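Local coordinates for protein cysteine protease (Listeria monocytogenes, PDB 5HU4) that anchors surface proteins to the bacterial cell wall as a sortase A transpeptidase, cleaving their C-terminal sorting signal and passing the product on through a thioester intermediate, at residues A[105-110]-A[120-125]; A[32-37]-A[96-101]; A[77-82]-A[131-136]. All blocks are in the same frame, centred on the assembly; numbering follows the deposited sequence.

Contact 1 (A[105-110]-A[120-125]); sequences RITLIT and RFVAVG
L108 and A123 sit opposite each other as a hydrogen-bonded pair at the middle of an antiparallel beta hairpin, strands 105-111 and 119-132 of the sortase beta-barrel. The hairpin carries C111, the thioester-forming cysteine, right after T110. Six backbone bonds join the two strands, two each at I106/G125, L108/A123 and T110/F121. Five are nearly straight; the sixth, F121 N to T110 O, is more bent (149°) though only 2.7 Å long.

The buried middle of the hairpin is closely packed on both faces. On the face of I106, L108 and A123, G125 has no side chain, and I106 CG2 lies against its backbone, 3.6 Å from G125 O. L108 CB and A123 CB meet at 4.3 Å, and I7 and L47 close over I106 and L108. On the other face T107 CG2 reaches V122 CG1 at 3.8 Å, while T107 OG1 is held by N44.

The looser, solvent side lies at the two ends, where both arginines are partly exposed. R120 runs its CD 3.8 Å from T110 O, then turns its guanidinium to E92 in a salt bridge; its side chain comes within about 4 Å of that of C111, nearest atoms. R105 is salt-bridged to D103 through NE. A bend at chi3 (62°) turns NE out of the line of the chain, and V124 CG1 lies over one guanidinium face, near the rim, 3.6 Å from R105 NH1.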
ATOM      1  N   ARG A 105       4.265 -10.777  -0.868  1.00 24.16           N
ATOM      2  CA  ARG A 105       3.882  -9.860   0.198  1.00 22.36           C
ATOM      3  C   ARG A 105       3.686  -8.434  -0.301  1.00 22.98           C
ATOM      4  O   ARG A 105       4.186  -8.059  -1.363  1.00 21.60           O
ATOM      5  CB  ARG A 105       4.936  -9.863   1.304  1.00 22.65           C
ATOM      6  CG  ARG A 105       6.304  -9.401   0.833  1.00 25.54           C
ATOM      7  CD  ARG A 105       7.195  -9.004   1.996  1.00 26.72           C
ATOM      8  NE  ARG A 105       7.462 -10.123   2.892  1.00 27.87           N
ATOM      9  CZ  ARG A 105       8.001  -9.996   4.100  1.00 31.14           C
ATOM     10  NH1 ARG A 105       8.332  -8.795   4.555  1.00 28.75           N
ATOM     11  NH2 ARG A 105       8.210 -11.068   4.851  1.00 30.88           N
ATOM     12  N   ILE A 106       2.952  -7.644   0.478  1.00 21.70           N
ATOM     13  CA  ILE A 106       2.818  -6.217   0.218  1.00 20.68           C
ATOM     14  C   ILE A 106       3.409  -5.444   1.395  1.00 20.77           C
ATOM     15  O   ILE A 106       3.300  -5.866   2.547  1.00 20.83           O
ATOM     16  CB  ILE A 106       1.343  -5.809  -0.021  1.00 20.40           C
ATOM     17  CG1 ILE A 106       1.258  -4.382  -0.569  1.00 20.33           C
ATOM     18  CG2 ILE A 106       0.516  -5.963   1.249  1.00 19.54           C
ATOM     19  CD1 ILE A 106      -0.150  -3.933  -0.892  1.00 18.34           C
ATOM     20  N   THR A 107       4.062  -4.325   1.100  1.00 21.38           N
ATOM     21  CA  THR A 107       4.715  -3.534   2.134  1.00 20.93           C
ATOM     22  C   THR A 107       4.281  -2.075   2.071  1.00 20.16           C
ATOM     23  O   THR A 107       4.688  -1.334   1.179  1.00 21.65           O
ATOM     24  CB  THR A 107       6.249  -3.614   2.016  1.00 22.75           C
ATOM     25  OG1 THR A 107       6.661  -4.987   2.038  1.00 25.50           O
ATOM     26  CG2 THR A 107       6.912  -2.869   3.163  1.00 22.67           C
ATOM     27  N   LEU A 108       3.453  -1.669   3.028  1.00 21.33           N
ATOM     28  CA  LEU A 108       2.948  -0.302   3.072  1.00 20.12           C
ATOM     29  C   LEU A 108       3.838   0.573   3.949  1.00 21.25           C
ATOM     30  O   LEU A 108       4.109   0.239   5.103  1.00 19.80           O
ATOM     31  CB  LEU A 108       1.507  -0.277   3.584  1.00 17.81           C
ATOM     32  CG  LEU A 108       0.530  -1.199   2.852  1.00 18.37           C
ATOM     33  CD1 LEU A 108      -0.902  -0.911   3.275  1.00 17.40           C
ATOM     34  CD2 LEU A 108       0.689  -1.059   1.347  1.00 19.24           C
ATOM     35  N   ILE A 109       4.290   1.693   3.395  1.00 20.04           N
ATOM     36  CA  ILE A 109       5.227   2.563   4.095  1.00 20.17           C
ATOM     37  C   ILE A 109       4.733   4.004   4.170  1.00 21.37           C
ATOM     38  O   ILE A 109       4.365   4.601   3.157  1.00 20.30           O
ATOM     39  CB  ILE A 109       6.614   2.550   3.419  1.00 22.08           C
ATOM     40  CG1 ILE A 109       7.126   1.115   3.278  1.00 22.80           C
ATOM     41  CG2 ILE A 109       7.602   3.400   4.206  1.00 21.29           C
ATOM     42  CD1 ILE A 109       8.483   1.012   2.626  1.00 27.66           C
ATOM     43  N   THR A 110       4.727   4.555   5.380  1.00 19.06           N
ATOM     44  CA  THR A 110       4.367   5.951   5.589  1.00 22.44           C
ATOM     45  C   THR A 110       5.140   6.529   6.768  1.00 23.43           C
ATOM     46  O   THR A 110       5.676   5.788   7.593  1.00 24.94           O
ATOM     47  CB  THR A 110       2.854   6.119   5.837  1.00 22.39           C
ATOM     48  OG1 THR A 110       2.493   7.499   5.699  1.00 20.61           O
ATOM     49  CG2 THR A 110       2.474   5.629   7.228  1.00 24.06           C
ATOM     50  N   ARG A 120       9.637   5.735  10.091  1.00 27.63           N
ATOM     51  CA  ARG A 120       8.593   5.264   9.190  1.00 24.60           C
ATOM     52  C   ARG A 120       7.744   4.187   9.850  1.00 27.78           C
ATOM     53  O   ARG A 120       8.262   3.345  10.585  1.00 27.13           O
ATOM     54  CB  ARG A 120       9.206   4.712   7.901  1.00 27.39           C
ATOM     55  CG  ARG A 120      10.048   5.704   7.121  1.00 28.00           C
ATOM     56  CD  ARG A 120       9.184   6.751   6.441  1.00 27.79           C
ATOM     57  NE  ARG A 120       9.992   7.787   5.807  1.00 26.79           N
ATOM     58  CZ  ARG A 120      10.459   8.860   6.436  1.00 29.66           C
ATOM     59  NH1 ARG A 120      10.196   9.046   7.723  1.00 30.62           N
ATOM     60  NH2 ARG A 120      11.187   9.752   5.778  1.00 33.54           N
ATOM     61  N   PHE A 121       6.441   4.215   9.590  1.00 27.31           N
ATOM     62  CA  PHE A 121       5.573   3.120  10.003  1.00 23.68           C
ATOM     63  C   PHE A 121       5.437   2.139   8.847  1.00 24.66           C
ATOM     64  O   PHE A 121       5.192   2.541   7.708  1.00 22.74           O
ATOM     65  CB  PHE A 121       4.199   3.629  10.441  1.00 22.39           C
ATOM     66  CG  PHE A 121       3.273   2.540  10.916  1.00 22.98           C
ATOM     67  CD1 PHE A 121       2.414   1.905  10.032  1.00 25.37           C
ATOM     68  CD2 PHE A 121       3.265   2.150  12.246  1.00 25.60           C
ATOM     69  CE1 PHE A 121       1.566   0.901  10.466  1.00 23.34           C
ATOM     70  CE2 PHE A 121       2.417   1.148  12.684  1.00 25.68           C
ATOM     71  CZ  PHE A 121       1.567   0.525  11.793  1.00 22.70           C
ATOM     72  N   VAL A 122       5.599   0.853   9.142  1.00 23.98           N
ATOM     73  CA  VAL A 122       5.555  -0.172   8.107  1.00 23.10           C
ATOM     74  C   VAL A 122       4.504  -1.234   8.410  1.00 24.11           C
ATOM     75  O   VAL A 122       4.416  -1.733   9.533  1.00 22.90           O
ATOM     76  CB  VAL A 122       6.924  -0.856   7.938  1.00 22.60           C
ATOM     77  CG1 VAL A 122       6.888  -1.841   6.781  1.00 24.74           C
ATOM     78  CG2 VAL A 122       8.009   0.182   7.713  1.00 22.61           C
ATOM     79  N   ALA A 123       3.708  -1.569   7.401  1.00 21.69           N
ATOM     80  CA  ALA A 123       2.732  -2.645   7.512  1.00 21.37           C
ATOM     81  C   ALA A 123       2.974  -3.684   6.421  1.00 23.03           C
ATOM     82  O   ALA A 123       2.919  -3.372   5.230  1.00 21.03           O
ATOM     83  CB  ALA A 123       1.318  -2.096   7.424  1.00 19.04           C
ATOM     84  N   VAL A 124       3.245  -4.917   6.835  1.00 22.42           N
ATOM     85  CA  VAL A 124       3.501  -6.005   5.897  1.00 20.28           C
ATOM     86  C   VAL A 124       2.334  -6.986   5.872  1.00 24.59           C
ATOM     87  O   VAL A 124       1.826  -7.390   6.920  1.00 26.10           O
ATOM     88  CB  VAL A 124       4.800  -6.761   6.251  1.00 24.01           C
ATOM     89  CG1 VAL A 124       4.927  -8.042   5.435  1.00 23.62           C
ATOM     90  CG2 VAL A 124       6.012  -5.864   6.041  1.00 24.58           C
ATOM     91  N   GLY A 125       1.905  -7.359   4.670  1.00 22.10           N
ATOM     92  CA  GLY A 125       0.832  -8.321   4.512  1.00 23.51           C
ATOM     93  C   GLY A 125       1.197  -9.434   3.550  1.00 22.12           C
ATOM     94  O   GLY A 125       1.684  -9.175   2.450  1.00 23.34           O
TER

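Contact 2 (A[32-37]-A[96-101]); sequences TTMRSD and SVIDNT
The flat guanidinium of R35 has N100 over one face: N100 CB is 3.3 Å from R35 NH2, and the backbone N of N100 stands above the same plane, offset toward the rim. At the edge, D37 takes the side-on grip. R35 NE bonds D37 OD1, and R35 NH2 bonds D37 OD2 at 2.9 Å in the plane of the group, so this salt bridge within the loop fixes how the guanidinium is turned. Also at the edge, a little tilted from the plane, R35 NH1 gives a 2.9 Å bond to I98 O, approaching it almost along the C=O axis. R35 NH2 has a second, longer bond to N100 OD1 (3.2 Å), bent to 136°, with the donor above the amide plane; the two flat groups stand 67° apart. N100 OD1 is held more firmly by the backbone N of N44.

Nearer the R35 backbone the contact turns apolar. The R35 and I98 side chains run past each other in opposite directions, with R35 CG 3.6 Å from I98 CG2. M34 crosses I98 at about a right angle, and its chi3 of 101° turns M34 CE to within 3.7 Å of I98 CD1.

This is a surface contact between two loops. One leaves strand 31-33; the other joins strands 78-91 and 105-111 and is the β6/β7 loop, which in class A sortases helps form the sorting-signal groove. N44 of strand 44-48 also bonds V97 O and D99 O, and its own O takes a weak bond from R35 NH1. I109 of strand 105-111 touches both M34 and I98.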
ATOM      1  N   THR A  32       2.414   4.980  -4.093  1.00 20.84           N
ATOM      2  CA  THR A  32       3.441   4.961  -5.128  1.00 19.72           C
ATOM      3  C   THR A  32       4.381   3.766  -4.997  1.00 20.79           C
ATOM      4  O   THR A  32       4.861   3.456  -3.906  1.00 20.88           O
ATOM      5  CB  THR A  32       4.285   6.251  -5.102  1.00 20.21           C
ATOM      6  OG1 THR A  32       4.900   6.398  -3.817  1.00 21.87           O
ATOM      7  CG2 THR A  32       3.415   7.468  -5.382  1.00 20.03           C
ATOM      8  N   THR A  33       4.636   3.099  -6.120  1.00 20.28           N
ATOM      9  CA  THR A  33       5.593   1.999  -6.167  1.00 22.56           C
ATOM     10  C   THR A  33       6.990   2.505  -5.825  1.00 22.55           C
ATOM     11  O   THR A  33       7.305   3.672  -6.061  1.00 20.55           O
ATOM     12  CB  THR A  33       5.615   1.327  -7.550  1.00 20.81           C
ATOM     13  OG1 THR A  33       6.073   2.267  -8.531  1.00 21.12           O
ATOM     14  CG2 THR A  33       4.225   0.840  -7.930  1.00 20.72           C
ATOM     15  N   MET A  34       7.826   1.630  -5.274  1.00 22.09           N
ATOM     16  CA  MET A  34       9.134   2.049  -4.783  1.00 21.78           C
ATOM     17  C   MET A  34      10.294   1.379  -5.518  1.00 23.92           C
ATOM     18  O   MET A  34      11.439   1.820  -5.412  1.00 28.27           O
ATOM     19  CB  MET A  34       9.235   1.782  -3.281  1.00 21.01           C
ATOM     20  CG  MET A  34       8.302   2.655  -2.458  1.00 22.83           C
ATOM     21  SD  MET A  34       8.469   2.405  -0.683  1.00 33.23           S
ATOM     22  CE  MET A  34       9.476   3.818  -0.246  1.00 24.19           C
ATOM     23  N   ARG A  35      10.001   0.315  -6.259  1.00 20.93           N
ATOM     24  CA  ARG A  35      10.993  -0.283  -7.144  1.00 21.70           C
ATOM     25  C   ARG A  35      10.454  -0.357  -8.566  1.00 24.70           C
ATOM     26  O   ARG A  35       9.262  -0.576  -8.778  1.00 23.33           O
ATOM     27  CB  ARG A  35      11.402  -1.679  -6.668  1.00 23.13           C
ATOM     28  CG  ARG A  35      11.778  -1.773  -5.201  1.00 25.67           C
ATOM     29  CD  ARG A  35      12.584  -3.037  -4.925  1.00 26.33           C
ATOM     30  NE  ARG A  35      12.137  -4.157  -5.747  1.00 25.28           N
ATOM     31  CZ  ARG A  35      11.190  -5.018  -5.388  1.00 25.40           C
ATOM     32  NH1 ARG A  35      10.584  -4.890  -4.217  1.00 25.00           N
ATOM     33  NH2 ARG A  35      10.848  -6.005  -6.203  1.00 23.07           N
ATOM     34  N   SER A  36      11.341  -0.173  -9.538  1.00 23.66           N
ATOM     35  CA  SER A  36      10.962  -0.204 -10.945  1.00 22.38           C
ATOM     36  C   SER A  36      10.504  -1.593 -11.382  1.00 26.21           C
ATOM     37  O   SER A  36       9.786  -1.736 -12.373  1.00 28.57           O
ATOM     38  CB  SER A  36      12.133   0.253 -11.818  1.00 26.91           C
ATOM     39  OG  SER A  36      13.205  -0.673 -11.753  1.00 24.33           O
ATOM     40  N   ASP A  37      10.908  -2.609 -10.628  1.00 25.13           N
ATOM     41  CA  ASP A  37      10.746  -3.995 -11.055  1.00 26.05           C
ATOM     42  C   ASP A  37       9.583  -4.733 -10.391  1.00 27.49           C
ATOM     43  O   ASP A  37       9.200  -5.812 -10.844  1.00 28.26           O
ATOM     44  CB  ASP A  37      12.035  -4.767 -10.788  1.00 27.71           C
ATOM     45  CG  ASP A  37      12.263  -5.025  -9.311  1.00 32.91           C
ATOM     46  OD1 ASP A  37      12.741  -4.109  -8.608  1.00 30.91           O
ATOM     47  OD2 ASP A  37      11.955  -6.147  -8.852  1.00 33.76           O
ATOM     48  N   SER A  96      15.966  -1.943   3.697  1.00 30.71           N
ATOM     49  CA  SER A  96      15.780  -3.384   3.502  1.00 30.41           C
ATOM     50  C   SER A  96      14.319  -3.801   3.330  1.00 30.44           C
ATOM     51  O   SER A  96      14.024  -4.793   2.661  1.00 30.29           O
ATOM     52  CB  SER A  96      16.388  -4.155   4.676  1.00 32.32           C
ATOM     53  OG  SER A  96      15.432  -4.349   5.705  1.00 32.80           O
ATOM     54  N   VAL A  97      13.408  -3.037   3.923  1.00 27.89           N
ATOM     55  CA  VAL A  97      11.987  -3.369   3.884  1.00 30.49           C
ATOM     56  C   VAL A  97      11.382  -3.124   2.495  1.00 30.81           C
ATOM     57  O   VAL A  97      10.216  -3.439   2.246  1.00 26.34           O
ATOM     58  CB  VAL A  97      11.206  -2.568   4.953  1.00 30.90           C
ATOM     59  CG1 VAL A  97      10.884  -1.168   4.451  1.00 27.87           C
ATOM     60  CG2 VAL A  97       9.939  -3.305   5.361  1.00 34.76           C
ATOM     61  N   ILE A  98      12.189  -2.583   1.590  1.00 30.06           N
ATOM     62  CA  ILE A  98      11.759  -2.314   0.221  1.00 28.07           C
ATOM     63  C   ILE A  98      12.150  -3.469  -0.706  1.00 30.05           C
ATOM     64  O   ILE A  98      11.447  -3.772  -1.676  1.00 28.69           O
ATOM     65  CB  ILE A  98      12.355  -0.973  -0.286  1.00 28.21           C
ATOM     66  CG1 ILE A  98      11.430   0.188   0.082  1.00 32.18           C
ATOM     67  CG2 ILE A  98      12.586  -0.986  -1.786  1.00 27.56           C
ATOM     68  CD1 ILE A  98      12.149   1.372   0.688  1.00 32.64           C
ATOM     69  N   ASP A  99      13.256  -4.131  -0.372  1.00 29.22           N
ATOM     70  CA  ASP A  99      13.791  -5.237  -1.166  1.00 29.42           C
ATOM     71  C   ASP A  99      12.770  -6.339  -1.439  1.00 30.08           C
ATOM     72  O   ASP A  99      11.896  -6.611  -0.614  1.00 31.49           O
ATOM     73  CB  ASP A  99      15.011  -5.843  -0.469  1.00 32.13           C
ATOM     74  CG  ASP A  99      16.072  -4.813  -0.151  1.00 32.24           C
ATOM     75  OD1 ASP A  99      16.193  -3.831  -0.912  1.00 33.07           O
ATOM     76  OD2 ASP A  99      16.791  -4.989   0.855  1.00 30.12           O
ATOM     77  N   ASN A 100      12.896  -6.970  -2.602  1.00 27.44           N
ATOM     78  CA  ASN A 100      12.015  -8.066  -2.985  1.00 29.53           C
ATOM     79  C   ASN A 100      12.196  -9.279  -2.077  1.00 31.94           C
ATOM     80  O   ASN A 100      13.252  -9.460  -1.472  1.00 29.21           O
ATOM     81  CB  ASN A 100      12.266  -8.458  -4.441  1.00 29.34           C
ATOM     82  CG  ASN A 100      11.184  -9.363  -5.000  1.00 31.31           C
ATOM     83  OD1 ASN A 100      10.038  -8.948  -5.171  1.00 36.33           O
ATOM     84  ND2 ASN A 100      11.545 -10.608  -5.285  1.00 33.81           N
ATOM     85  N   THR A 101      11.160 -10.105  -1.981  1.00 29.58           N
ATOM     86  CA  THR A 101      11.208 -11.293  -1.140  1.00 29.70           C
ATOM     87  C   THR A 101      10.776 -12.531  -1.916  1.00 34.07           C
ATOM     88  O   THR A 101      10.251 -12.426  -3.027  1.00 32.35           O
ATOM     89  CB  THR A 101      10.320 -11.136   0.107  1.00 28.79           C
ATOM     90  OG1 THR A 101       8.983 -10.811  -0.290  1.00 27.08           O
ATOM     91  CG2 THR A 101      10.859 -10.039   1.016  1.00 28.09           C
TER

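Contact 3 (A[77-82]-A[131-136]); sequences ENLYEY and EKLTKE
L79 and E131 exchange two backbone hydrogen bonds where strand 78-91 meets the end of strand 119-132, an antiparallel pairing of the sortase beta-barrel. L79 N to E131 O is modelled at 2.5 Å, a length not to be pressed, and the return bond from E131 N to L79 O is 3.1 Å. A third bond, L133 N to E77 O at 3.0 Å, is straight at the hydrogen (170°), but its donor stands 45° above the carbonyl plane. By then the chain has left the strand; T134 follows at the N-cap of helix 135-141.

Next come the acids. E81 OE1 and E131 OE1 stand 4.6 Å apart, bridged by one water that donates to both, 2.7 Å from E81 OE1 and 3.1 Å from E131 OE1. This would soften their repulsion, and K129 adds a long, weak ion pair to E81. The E131 side chain leaves the sheet on the same face as that of L79.

At the non-hydrogen-bonded pair N78/K132 the side chains diverge, and N78 CA comes close to E131 O. Apolar packing gathers around L79, which is buried against L137 and Y141 of the C-terminal helix and against F142. L133 joins it from across the contact: its CG is anti to the backbone N, and a chi2 of 80° then brings L133 CD1 3.9 Å from L79 CB.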
ATOM      1  N   GLU A  77      -7.007  -6.205 -13.562  1.00 22.59           N
ATOM      2  CA  GLU A  77      -7.112  -7.506 -14.213  1.00 25.73           C
ATOM      3  C   GLU A  77      -7.318  -8.576 -13.147  1.00 26.05           C
ATOM      4  O   GLU A  77      -8.171  -9.453 -13.283  1.00 27.29           O
ATOM      5  CB  GLU A  77      -5.867  -7.811 -15.051  1.00 27.58           C
ATOM      6  CG  GLU A  77      -5.674  -6.889 -16.246  1.00 37.13           C
ATOM      7  CD  GLU A  77      -6.844  -6.919 -17.215  1.00 59.51           C
ATOM      8  OE1 GLU A  77      -7.421  -8.008 -17.419  1.00 61.03           O
ATOM      9  OE2 GLU A  77      -7.186  -5.855 -17.774  1.00 46.85           O
ATOM     10  N   ASN A  78      -6.533  -8.485 -12.079  1.00 24.77           N
ATOM     11  CA  ASN A  78      -6.635  -9.420 -10.965  1.00 24.68           C
ATOM     12  C   ASN A  78      -6.823  -8.711  -9.630  1.00 25.71           C
ATOM     13  O   ASN A  78      -6.356  -7.587  -9.439  1.00 23.27           O
ATOM     14  CB  ASN A  78      -5.392 -10.308 -10.899  1.00 25.10           C
ATOM     15  CG  ASN A  78      -5.355 -11.341 -12.001  1.00 27.63           C
ATOM     16  OD1 ASN A  78      -6.361 -11.988 -12.292  1.00 28.81           O
ATOM     17  ND2 ASN A  78      -4.193 -11.506 -12.621  1.00 24.60           N
ATOM     18  N   LEU A  79      -7.514  -9.377  -8.710  1.00 25.43           N
ATOM     19  CA  LEU A  79      -7.655  -8.881  -7.349  1.00 22.09           C
ATOM     20  C   LEU A  79      -6.699  -9.630  -6.429  1.00 23.84           C
ATOM     21  O   LEU A  79      -6.820 -10.842  -6.250  1.00 22.98           O
ATOM     22  CB  LEU A  79      -9.096  -9.033  -6.861  1.00 26.63           C
ATOM     23  CG  LEU A  79      -9.351  -8.766  -5.378  1.00 24.86           C
ATOM     24  CD1 LEU A  79      -8.966  -7.342  -5.014  1.00 23.82           C
ATOM     25  CD2 LEU A  79     -10.808  -9.033  -5.030  1.00 27.14           C
ATOM     26  N   TYR A  80      -5.744  -8.905  -5.855  1.00 23.32           N
ATOM     27  CA  TYR A  80      -4.750  -9.511  -4.979  1.00 21.45           C
ATOM     28  C   TYR A  80      -5.065  -9.217  -3.517  1.00 24.74           C
ATOM     29  O   TYR A  80      -5.045  -8.061  -3.091  1.00 25.67           O
ATOM     30  CB  TYR A  80      -3.348  -9.012  -5.330  1.00 22.17           C
ATOM     31  CG  TYR A  80      -2.998  -9.164  -6.793  1.00 22.68           C
ATOM     32  CD1 TYR A  80      -3.240  -8.136  -7.696  1.00 23.01           C
ATOM     33  CD2 TYR A  80      -2.434 -10.338  -7.273  1.00 24.89           C
ATOM     34  CE1 TYR A  80      -2.923  -8.272  -9.034  1.00 25.37           C
ATOM     35  CE2 TYR A  80      -2.114 -10.484  -8.611  1.00 25.79           C
ATOM     36  CZ  TYR A  80      -2.360  -9.447  -9.486  1.00 24.42           C
ATOM     37  OH  TYR A  80      -2.045  -9.586 -10.818  1.00 30.47           O
ATOM     38  N   GLU A  81      -5.354 -10.266  -2.754  1.00 25.39           N
ATOM     39  CA  GLU A  81      -5.721 -10.107  -1.353  1.00 25.97           C
ATOM     40  C   GLU A  81      -4.569 -10.459  -0.419  1.00 24.42           C
ATOM     41  O   GLU A  81      -4.084 -11.592  -0.408  1.00 27.31           O
ATOM     42  CB  GLU A  81      -6.944 -10.965  -1.020  1.00 27.99           C
ATOM     43  CG  GLU A  81      -7.313 -10.974   0.456  1.00 33.04           C
ATOM     44  CD  GLU A  81      -8.662 -11.616   0.717  1.00 39.99           C
ATOM     45  OE1 GLU A  81      -9.367 -11.942  -0.263  1.00 43.94           O
ATOM     46  OE2 GLU A  81      -9.019 -11.795   1.900  1.00 39.05           O
ATOM     47  N   TYR A  82      -4.136  -9.475   0.363  1.00 22.56           N
ATOM     48  CA  TYR A  82      -3.100  -9.685   1.364  1.00 22.16           C
ATOM     49  C   TYR A  82      -3.698  -9.633   2.766  1.00 24.98           C
ATOM     50  O   TYR A  82      -4.781  -9.082   2.968  1.00 23.63           O
ATOM     51  CB  TYR A  82      -1.992  -8.637   1.232  1.00 22.36           C
ATOM     52  CG  TYR A  82      -1.266  -8.640  -0.097  1.00 23.15           C
ATOM     53  CD1 TYR A  82      -1.802  -8.000  -1.207  1.00 21.31           C
ATOM     54  CD2 TYR A  82      -0.034  -9.266  -0.236  1.00 22.98           C
ATOM     55  CE1 TYR A  82      -1.137  -7.992  -2.420  1.00 21.67           C
ATOM     56  CE2 TYR A  82       0.638  -9.265  -1.444  1.00 22.02           C
ATOM     57  CZ  TYR A  82       0.082  -8.626  -2.532  1.00 21.55           C
ATOM     58  OH  TYR A  82       0.747  -8.622  -3.736  1.00 21.34           O
ATOM     59  N   GLU A 131      -7.435 -13.583  -7.493  1.00 26.13           N
ATOM     60  CA  GLU A 131      -8.570 -13.897  -8.353  1.00 29.41           C
ATOM     61  C   GLU A 131      -8.844 -12.804  -9.382  1.00 28.34           C
ATOM     62  O   GLU A 131      -8.458 -11.649  -9.199  1.00 26.37           O
ATOM     63  CB  GLU A 131      -9.823 -14.146  -7.509  1.00 30.44           C
ATOM     64  CG  GLU A 131      -9.991 -13.196  -6.334  1.00 33.06           C
ATOM     65  CD  GLU A 131     -11.207 -13.528  -5.492  1.00 37.41           C
ATOM     66  OE1 GLU A 131     -11.142 -13.360  -4.255  1.00 40.57           O
ATOM     67  OE2 GLU A 131     -12.229 -13.958  -6.066  1.00 42.10           O
ATOM     68  N   LYS A 132      -9.510 -13.191 -10.468  1.00 31.46           N
ATOM     69  CA  LYS A 132      -9.857 -12.272 -11.545  1.00 30.65           C
ATOM     70  C   LYS A 132     -10.750 -11.150 -11.032  1.00 31.76           C
ATOM     71  O   LYS A 132     -11.733 -11.405 -10.333  1.00 33.48           O
ATOM     72  CB  LYS A 132     -10.556 -13.026 -12.680  1.00 29.77           C
ATOM     73  CG  LYS A 132     -10.130 -12.604 -14.077  1.00 36.99           C
ATOM     74  CD  LYS A 132     -10.874 -13.394 -15.142  1.00 41.37           C
ATOM     75  CE  LYS A 132     -12.260 -12.823 -15.389  1.00 45.20           C
ATOM     76  NZ  LYS A 132     -12.206 -11.621 -16.268  1.00 55.19           N
ATOM     77  N   LEU A 133     -10.409  -9.912 -11.372  1.00 28.85           N
ATOM     78  CA  LEU A 133     -11.225  -8.781 -10.954  1.00 30.03           C
ATOM     79  C   LEU A 133     -12.505  -8.701 -11.775  1.00 35.06           C
ATOM     80  O   LEU A 133     -12.470  -8.657 -13.004  1.00 35.81           O
ATOM     81  CB  LEU A 133     -10.454  -7.466 -11.071  1.00 29.79           C
ATOM     82  CG  LEU A 133     -11.184  -6.295 -10.408  1.00 30.28           C
ATOM     83  CD1 LEU A 133     -10.965  -6.308  -8.902  1.00 29.81           C
ATOM     84  CD2 LEU A 133     -10.766  -4.960 -11.010  1.00 29.87           C
ATOM     85  N   THR A 134     -13.634  -8.689 -11.081  1.00 36.63           N
ATOM     86  CA  THR A 134     -14.931  -8.537 -11.724  1.00 35.93           C
ATOM     87  C   THR A 134     -15.527  -7.188 -11.355  1.00 39.11           C
ATOM     88  O   THR A 134     -14.977  -6.476 -10.510  1.00 36.05           O
ATOM     89  CB  THR A 134     -15.896  -9.658 -11.315  1.00 39.30           C
ATOM     90  OG1 THR A 134     -15.958  -9.738  -9.887  1.00 39.00           O
ATOM     91  CG2 THR A 134     -15.425 -10.995 -11.866  1.00 37.71           C
ATOM     92  N   LYS A 135     -16.641  -6.835 -11.989  1.00 39.61           N
ATOM     93  CA  LYS A 135     -17.316  -5.582 -11.688  1.00 39.55           C
ATOM     94  C   LYS A 135     -17.714  -5.521 -10.218  1.00 39.99           C
ATOM     95  O   LYS A 135     -17.510  -4.512  -9.546  1.00 41.05           O
ATOM     96  CB  LYS A 135     -18.549  -5.412 -12.573  1.00 42.50           C
ATOM     97  CG  LYS A 135     -18.299  -4.613 -13.846  1.00 47.08           C
ATOM     98  CD  LYS A 135     -19.302  -4.972 -14.917  1.00 44.57           C
ATOM     99  CE  LYS A 135     -18.628  -5.103 -16.266  1.00 34.15           C
ATOM    100  NZ  LYS A 135     -17.509  -6.088 -16.225  1.00 43.53           N
ATOM    101  N   GLU A 136     -18.266  -6.623  -9.720  1.00 43.04           N
ATOM    102  CA  GLU A 136     -18.728  -6.709  -8.337  1.00 41.34           C
ATOM    103  C   GLU A 136     -17.587  -6.550  -7.328  1.00 38.49           C
ATOM    104  O   GLU A 136     -17.735  -5.845  -6.330  1.00 39.42           O
ATOM    105  CB  GLU A 136     -19.461  -8.039  -8.111  1.00 44.57           C
ATOM    106  CG  GLU A 136     -18.608  -9.272  -8.354  1.00 47.34           C
ATOM    107  CD  GLU A 136     -19.391 -10.564  -8.264  1.00 58.59           C
ATOM    108  OE1 GLU A 136     -20.519 -10.543  -7.729  1.00 66.25           O
ATOM    109  OE2 GLU A 136     -18.874 -11.605  -8.727  1.00 58.17           O
TER
HETATM  110  O   HOH W   1      -9.635 -11.046  -2.744  1.00 38.79           O

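In the fold
From the N terminus, the chain first passes 32-37, the opening side of contact 2, then runs through strands 44-48 and 70-74 to 77-82, where contact 3 starts. Contact 2 closes at 96-101, after contact 3 has opened, so these two cross. Contact 1 follows in series, 105-110 turning back as 120-125, and its whole hairpin falls within the loop that contact 3 completes at 131-136. Strand 119-132 serves contacts 1 and 3 at its two ends, and Y82 packs on R105, I106 and G125 between them. Contact 2 rests on the hairpin through M34 and V97. Together they tie the loops of contact 2 to the sheet and the sheet to the C-terminal helix.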